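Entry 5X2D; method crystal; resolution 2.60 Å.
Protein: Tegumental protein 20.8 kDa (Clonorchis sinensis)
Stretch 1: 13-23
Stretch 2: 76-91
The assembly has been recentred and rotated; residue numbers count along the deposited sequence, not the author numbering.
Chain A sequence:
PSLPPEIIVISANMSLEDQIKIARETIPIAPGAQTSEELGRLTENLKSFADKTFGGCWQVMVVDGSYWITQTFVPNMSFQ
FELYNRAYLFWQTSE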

# COMPACT_ATOMS: atom_id res chain seq x y z
N ASN A 13 14.33 3.80 0.32
CA ASN A 13 15.35 3.64 1.34
C ASN A 13 16.18 2.46 0.91
O ASN A 13 15.87 1.31 1.27
CB ASN A 13 14.69 3.44 2.70
CG ASN A 13 15.67 3.52 3.83
OD1 ASN A 13 16.88 3.64 3.63
ND2 ASN A 13 15.14 3.48 5.06
N MET A 14 17.29 2.74 0.24
CA MET A 14 17.96 1.71 -0.52
C MET A 14 19.17 2.28 -1.28
O MET A 14 19.23 3.49 -1.57
CB MET A 14 16.93 1.09 -1.49
CG MET A 14 17.38 -0.13 -2.26
SD MET A 14 16.00 -1.02 -3.05
CE MET A 14 14.80 -1.15 -1.72
N SER A 15 20.12 1.41 -1.60
CA SER A 15 21.26 1.79 -2.43
C SER A 15 20.80 1.81 -3.86
O SER A 15 19.79 1.18 -4.17
CB SER A 15 22.44 0.81 -2.25
OG SER A 15 22.13 -0.49 -2.72
N LEU A 16 21.50 2.53 -4.72
CA LEU A 16 21.17 2.52 -6.15
C LEU A 16 21.38 1.13 -6.70
O LEU A 16 20.67 0.69 -7.60
CB LEU A 16 22.02 3.50 -6.96
CG LEU A 16 21.52 4.93 -7.11
CD1 LEU A 16 22.58 5.86 -7.70
CD2 LEU A 16 20.27 4.91 -7.99
N GLU A 17 22.39 0.45 -6.16
CA GLU A 17 22.71 -0.88 -6.61
C GLU A 17 21.49 -1.79 -6.45
O GLU A 17 21.08 -2.48 -7.38
CB GLU A 17 23.93 -1.42 -5.84
CG GLU A 17 24.40 -2.79 -6.29
CD GLU A 17 25.67 -3.23 -5.60
OE1 GLU A 17 26.01 -2.66 -4.53
OE2 GLU A 17 26.35 -4.13 -6.14
N ASP A 18 20.87 -1.74 -5.28
CA ASP A 18 19.70 -2.56 -5.03
C ASP A 18 18.46 -2.04 -5.75
O ASP A 18 17.51 -2.78 -5.96
CB ASP A 18 19.42 -2.65 -3.53
CG ASP A 18 20.52 -3.37 -2.77
OD1 ASP A 18 21.17 -4.27 -3.37
OD2 ASP A 18 20.75 -3.00 -1.60
N GLN A 19 18.46 -0.78 -6.11
CA GLN A 19 17.34 -0.25 -6.86
C GLN A 19 17.41 -0.75 -8.28
O GLN A 19 16.41 -1.13 -8.89
CB GLN A 19 17.32 1.28 -6.84
CG GLN A 19 16.65 1.86 -5.62
CD GLN A 19 16.82 3.35 -5.57
OE1 GLN A 19 16.44 4.04 -6.51
NE2 GLN A 19 17.42 3.86 -4.48
N ILE A 20 18.62 -0.73 -8.80
CA ILE A 20 18.87 -1.13 -10.16
C ILE A 20 18.48 -2.58 -10.38
O ILE A 20 17.87 -2.90 -11.39
CB ILE A 20 20.34 -0.90 -10.54
CG1 ILE A 20 20.59 0.59 -10.76
CG2 ILE A 20 20.70 -1.69 -11.79
CD1 ILE A 20 22.05 0.96 -11.01
N LYS A 21 18.73 -3.48 -9.42
CA LYS A 21 18.46 -4.88 -9.75
C LYS A 21 16.98 -5.19 -9.66
O LYS A 21 16.50 -6.14 -10.28
CB LYS A 21 19.19 -5.88 -8.83
CG LYS A 21 20.44 -5.45 -8.08
CD LYS A 21 21.07 -6.70 -7.43
CE LYS A 21 22.01 -6.39 -6.27
NZ LYS A 21 23.31 -5.92 -6.83
N ILE A 22 16.25 -4.35 -8.93
CA ILE A 22 14.80 -4.38 -8.99
C ILE A 22 14.34 -3.90 -10.37
O ILE A 22 13.38 -4.45 -10.92
CB ILE A 22 14.20 -3.57 -7.84
CG1 ILE A 22 14.14 -4.45 -6.59
CG2 ILE A 22 12.82 -3.05 -8.21
CD1 ILE A 22 13.92 -3.71 -5.27
N ALA A 23 15.02 -2.89 -10.92
CA ALA A 23 14.72 -2.42 -12.29
C ALA A 23 14.85 -3.56 -13.29
O ALA A 23 13.90 -3.91 -13.99
CB ALA A 23 15.64 -1.30 -12.69
N ASN A 76 12.33 -0.96 7.25
CA ASN A 76 13.27 -1.67 6.39
C ASN A 76 13.36 -1.07 5.00
O ASN A 76 12.82 0.01 4.74
CB ASN A 76 12.93 -3.15 6.32
CG ASN A 76 13.11 -3.85 7.67
OD1 ASN A 76 14.13 -3.68 8.35
ND2 ASN A 76 12.11 -4.64 8.05
N MET A 77 14.13 -1.73 4.12
CA MET A 77 14.31 -1.22 2.77
C MET A 77 12.94 -1.04 2.17
O MET A 77 12.05 -1.83 2.43
CB MET A 77 15.13 -2.15 1.89
CG MET A 77 16.28 -2.83 2.54
SD MET A 77 17.55 -3.22 1.31
CE MET A 77 17.88 -4.91 1.84
N SER A 78 12.76 0.07 1.46
CA SER A 78 11.56 0.31 0.72
C SER A 78 11.88 1.09 -0.53
O SER A 78 12.63 2.07 -0.51
CB SER A 78 10.50 0.99 1.59
OG SER A 78 10.87 2.26 2.00
N PHE A 79 11.29 0.66 -1.64
CA PHE A 79 11.53 1.27 -2.93
C PHE A 79 10.18 1.51 -3.58
O PHE A 79 9.32 0.63 -3.54
CB PHE A 79 12.42 0.35 -3.76
CG PHE A 79 12.79 0.89 -5.10
CD1 PHE A 79 12.80 2.25 -5.35
CD2 PHE A 79 13.19 0.01 -6.11
CE1 PHE A 79 13.19 2.74 -6.60
CE2 PHE A 79 13.57 0.48 -7.35
CZ PHE A 79 13.58 1.85 -7.60
N GLN A 80 9.95 2.69 -4.14
CA GLN A 80 8.66 2.94 -4.78
C GLN A 80 8.85 3.64 -6.11
O GLN A 80 9.34 4.75 -6.12
CB GLN A 80 7.74 3.76 -3.87
CG GLN A 80 7.41 3.08 -2.54
CD GLN A 80 6.38 3.83 -1.72
OE1 GLN A 80 5.78 4.78 -2.19
NE2 GLN A 80 6.23 3.44 -0.47
N PHE A 81 8.46 3.02 -7.22
CA PHE A 81 8.72 3.58 -8.54
C PHE A 81 7.61 3.31 -9.54
O PHE A 81 6.95 2.26 -9.48
CB PHE A 81 10.03 3.03 -9.10
CG PHE A 81 9.99 1.57 -9.42
CD1 PHE A 81 10.27 0.61 -8.44
CD2 PHE A 81 9.66 1.13 -10.70
CE1 PHE A 81 10.22 -0.75 -8.73
CE2 PHE A 81 9.61 -0.24 -11.00
CZ PHE A 81 9.89 -1.17 -10.02
N GLU A 82 7.46 4.22 -10.51
CA GLU A 82 6.46 4.12 -11.59
C GLU A 82 7.14 3.63 -12.86
O GLU A 82 8.14 4.18 -13.29
CB GLU A 82 5.79 5.47 -11.88
CG GLU A 82 5.12 6.14 -10.69
CD GLU A 82 4.48 7.47 -11.06
OE1 GLU A 82 4.36 7.77 -12.27
OE2 GLU A 82 4.10 8.22 -10.13
N LEU A 83 6.61 2.56 -13.43
CA LEU A 83 7.09 2.06 -14.71
C LEU A 83 5.90 1.96 -15.67
O LEU A 83 4.98 1.13 -15.48
CB LEU A 83 7.80 0.72 -14.54
CG LEU A 83 8.32 -0.01 -15.78
CD1 LEU A 83 9.65 0.59 -16.21
CD2 LEU A 83 8.49 -1.49 -15.46
N TYR A 84 5.93 2.82 -16.69
CA TYR A 84 4.86 2.94 -17.67
C TYR A 84 3.51 3.24 -17.00
O TYR A 84 2.49 2.58 -17.30
CB TYR A 84 4.79 1.67 -18.50
CG TYR A 84 6.07 1.33 -19.24
CD1 TYR A 84 6.86 2.32 -19.81
CD2 TYR A 84 6.51 0.01 -19.35
CE1 TYR A 84 8.03 2.02 -20.49
CE2 TYR A 84 7.69 -0.30 -20.03
CZ TYR A 84 8.44 0.70 -20.59
OH TYR A 84 9.61 0.39 -21.25
N ASN A 85 3.51 4.22 -16.11
CA ASN A 85 2.31 4.61 -15.35
C ASN A 85 1.62 3.46 -14.60
O ASN A 85 0.38 3.39 -14.55
CB ASN A 85 1.30 5.31 -16.28
CG ASN A 85 0.63 6.50 -15.62
OD1 ASN A 85 1.06 6.95 -14.55
ND2 ASN A 85 -0.40 7.04 -16.27
N ARG A 86 2.42 2.56 -14.04
CA ARG A 86 1.95 1.58 -13.07
C ARG A 86 2.96 1.54 -11.93
O ARG A 86 4.13 1.24 -12.14
CB ARG A 86 1.79 0.20 -13.71
CG ARG A 86 0.51 -0.49 -13.32
CD ARG A 86 0.09 -1.57 -14.31
NE ARG A 86 1.07 -2.65 -14.44
CZ ARG A 86 0.89 -3.74 -15.18
NH1 ARG A 86 -0.25 -3.92 -15.85
NH2 ARG A 86 1.84 -4.66 -15.26
N ALA A 87 2.51 1.87 -10.72
CA ALA A 87 3.43 1.99 -9.58
C ALA A 87 3.73 0.66 -8.94
O ALA A 87 2.86 -0.22 -8.85
CB ALA A 87 2.87 2.95 -8.54
N TYR A 88 4.96 0.53 -8.46
CA TYR A 88 5.43 -0.66 -7.78
C TYR A 88 5.98 -0.28 -6.41
O TYR A 88 6.88 0.55 -6.30
CB TYR A 88 6.50 -1.37 -8.62
CG TYR A 88 5.96 -1.88 -9.94
CD1 TYR A 88 5.92 -1.05 -11.05
CD2 TYR A 88 5.44 -3.17 -10.05
CE1 TYR A 88 5.41 -1.50 -12.25
CE2 TYR A 88 4.93 -3.63 -11.25
CZ TYR A 88 4.91 -2.79 -12.35
OH TYR A 88 4.40 -3.23 -13.56
N LEU A 89 5.42 -0.88 -5.36
CA LEU A 89 5.88 -0.61 -4.01
C LEU A 89 6.58 -1.83 -3.41
O LEU A 89 6.01 -2.94 -3.38
CB LEU A 89 4.72 -0.17 -3.11
CG LEU A 89 4.17 1.24 -3.33
CD1 LEU A 89 3.14 1.21 -4.42
CD2 LEU A 89 3.58 1.85 -2.07
N PHE A 90 7.82 -1.65 -2.96
CA PHE A 90 8.53 -2.72 -2.26
C PHE A 90 8.76 -2.37 -0.80
O PHE A 90 9.18 -1.25 -0.49
CB PHE A 90 9.86 -3.04 -2.95
CG PHE A 90 9.69 -3.65 -4.32
CD1 PHE A 90 9.28 -2.86 -5.40
CD2 PHE A 90 9.93 -5.00 -4.53
CE1 PHE A 90 9.13 -3.41 -6.67
CE2 PHE A 90 9.78 -5.57 -5.79
CZ PHE A 90 9.38 -4.76 -6.87
N TRP A 91 8.46 -3.33 0.07
CA TRP A 91 8.76 -3.27 1.50
C TRP A 91 9.39 -4.56 1.94
O TRP A 91 8.74 -5.60 1.87
CB TRP A 91 7.50 -3.09 2.36
CG TRP A 91 6.74 -1.84 2.23
CD1 TRP A 91 7.17 -0.58 2.52
CD2 TRP A 91 5.37 -1.72 1.82
NE1 TRP A 91 6.16 0.33 2.31
CE2 TRP A 91 5.04 -0.35 1.88
CE3 TRP A 91 4.39 -2.63 1.42
CZ2 TRP A 91 3.78 0.13 1.54
CZ3 TRP A 91 3.15 -2.16 1.08
CH2 TRP A 91 2.85 -0.79 1.15

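The centre of the contact is the ring of Phe79. The CA-to-CB bond of this residue points from strand 78-83 toward the first stretch, and it loses more surface to the other stretch than any other residue here. Three side chains of the first stretch gather round it. Ile22 sits at the ring edge, near the ring plane, with CG2 of Ile22 3.7 Å from CE2 of Phe79. Gln19 lies over one face. Its CG is 3.6 Å from the centroid of the Phe79 ring and only 8° off the ring normal, so a methylene hydrogen can meet the pi cloud in a CH-pi contact. The aliphatic part of a polar residue thus joins the apolar centre. Met14 approaches obliquely, with SD of Met14 5.0 Å from the centroid of the Phe79 ring.

Ile22 does more than touch Phe79. The same methyl, CG2 of Ile22, lies 3.5 Å from CE1 of Phe81 and 4.0 Å from CE1 of Phe90. It sits over one face of the Phe90 ring. One branched residue of helix 16-23 therefore packs against three aromatic rings, and these contacts are van der Waals in character.

The three rings come from two paired strands. Phe79 and Phe90 exchange backbone hydrogen bonds: N of Phe79 to O of Phe90 is 3.1 Å, and N of Phe90 to O of Phe79 is 2.8 Å. Phe81 and Tyr88 form the next such pair. Phe79 and Phe81 alternate with Ser78 and Gln80, as expected in a strand, so the CA-to-CB bonds of both point toward the first stretch. The helix lies across this surface. Its axis comes within 10.1 Å of the axis of strand 78-83, and their N-to-C directions differ by 51°.

Met14 carries the apolar contact outward. Its CE is 3.5 Å from CB of Phe79 and 3.8 Å from CB of Met77. Its thioether end thus reaches from Phe79 to Met77 at the start of the strand.

Beyond Met14 the contact becomes backbone pairing. Asn13 and Ser78 form an antiparallel hydrogen-bonded bridge, with their CA atoms 5.1 Å apart. The two bonds are unequal. N of Asn13 donates to O of Ser78 at 2.6 Å, short and nearly straight at 166°. The return bond, from N of Ser78 to O of Asn13, is weak at 3.4 Å. O of Asn13 also receives a CA-H...O contact from CA of Met77 at 3.3 Å. The side chains of Asn13 and Ser78 lie on the same face of the sheet but form no hydrogen bond; CB of Asn13 is 4.1 Å from OG of Ser78.

Polar groups within the first stretch secure the turn into the helix. OG of Ser15 accepts from N of Asp18 at 3.1 Å, an N-cap bond that satisfies a free amide of the first turn. NE2 of Gln19 makes a weak bond to O of Met14 at 3.4 Å, linking the helix to the segment before it.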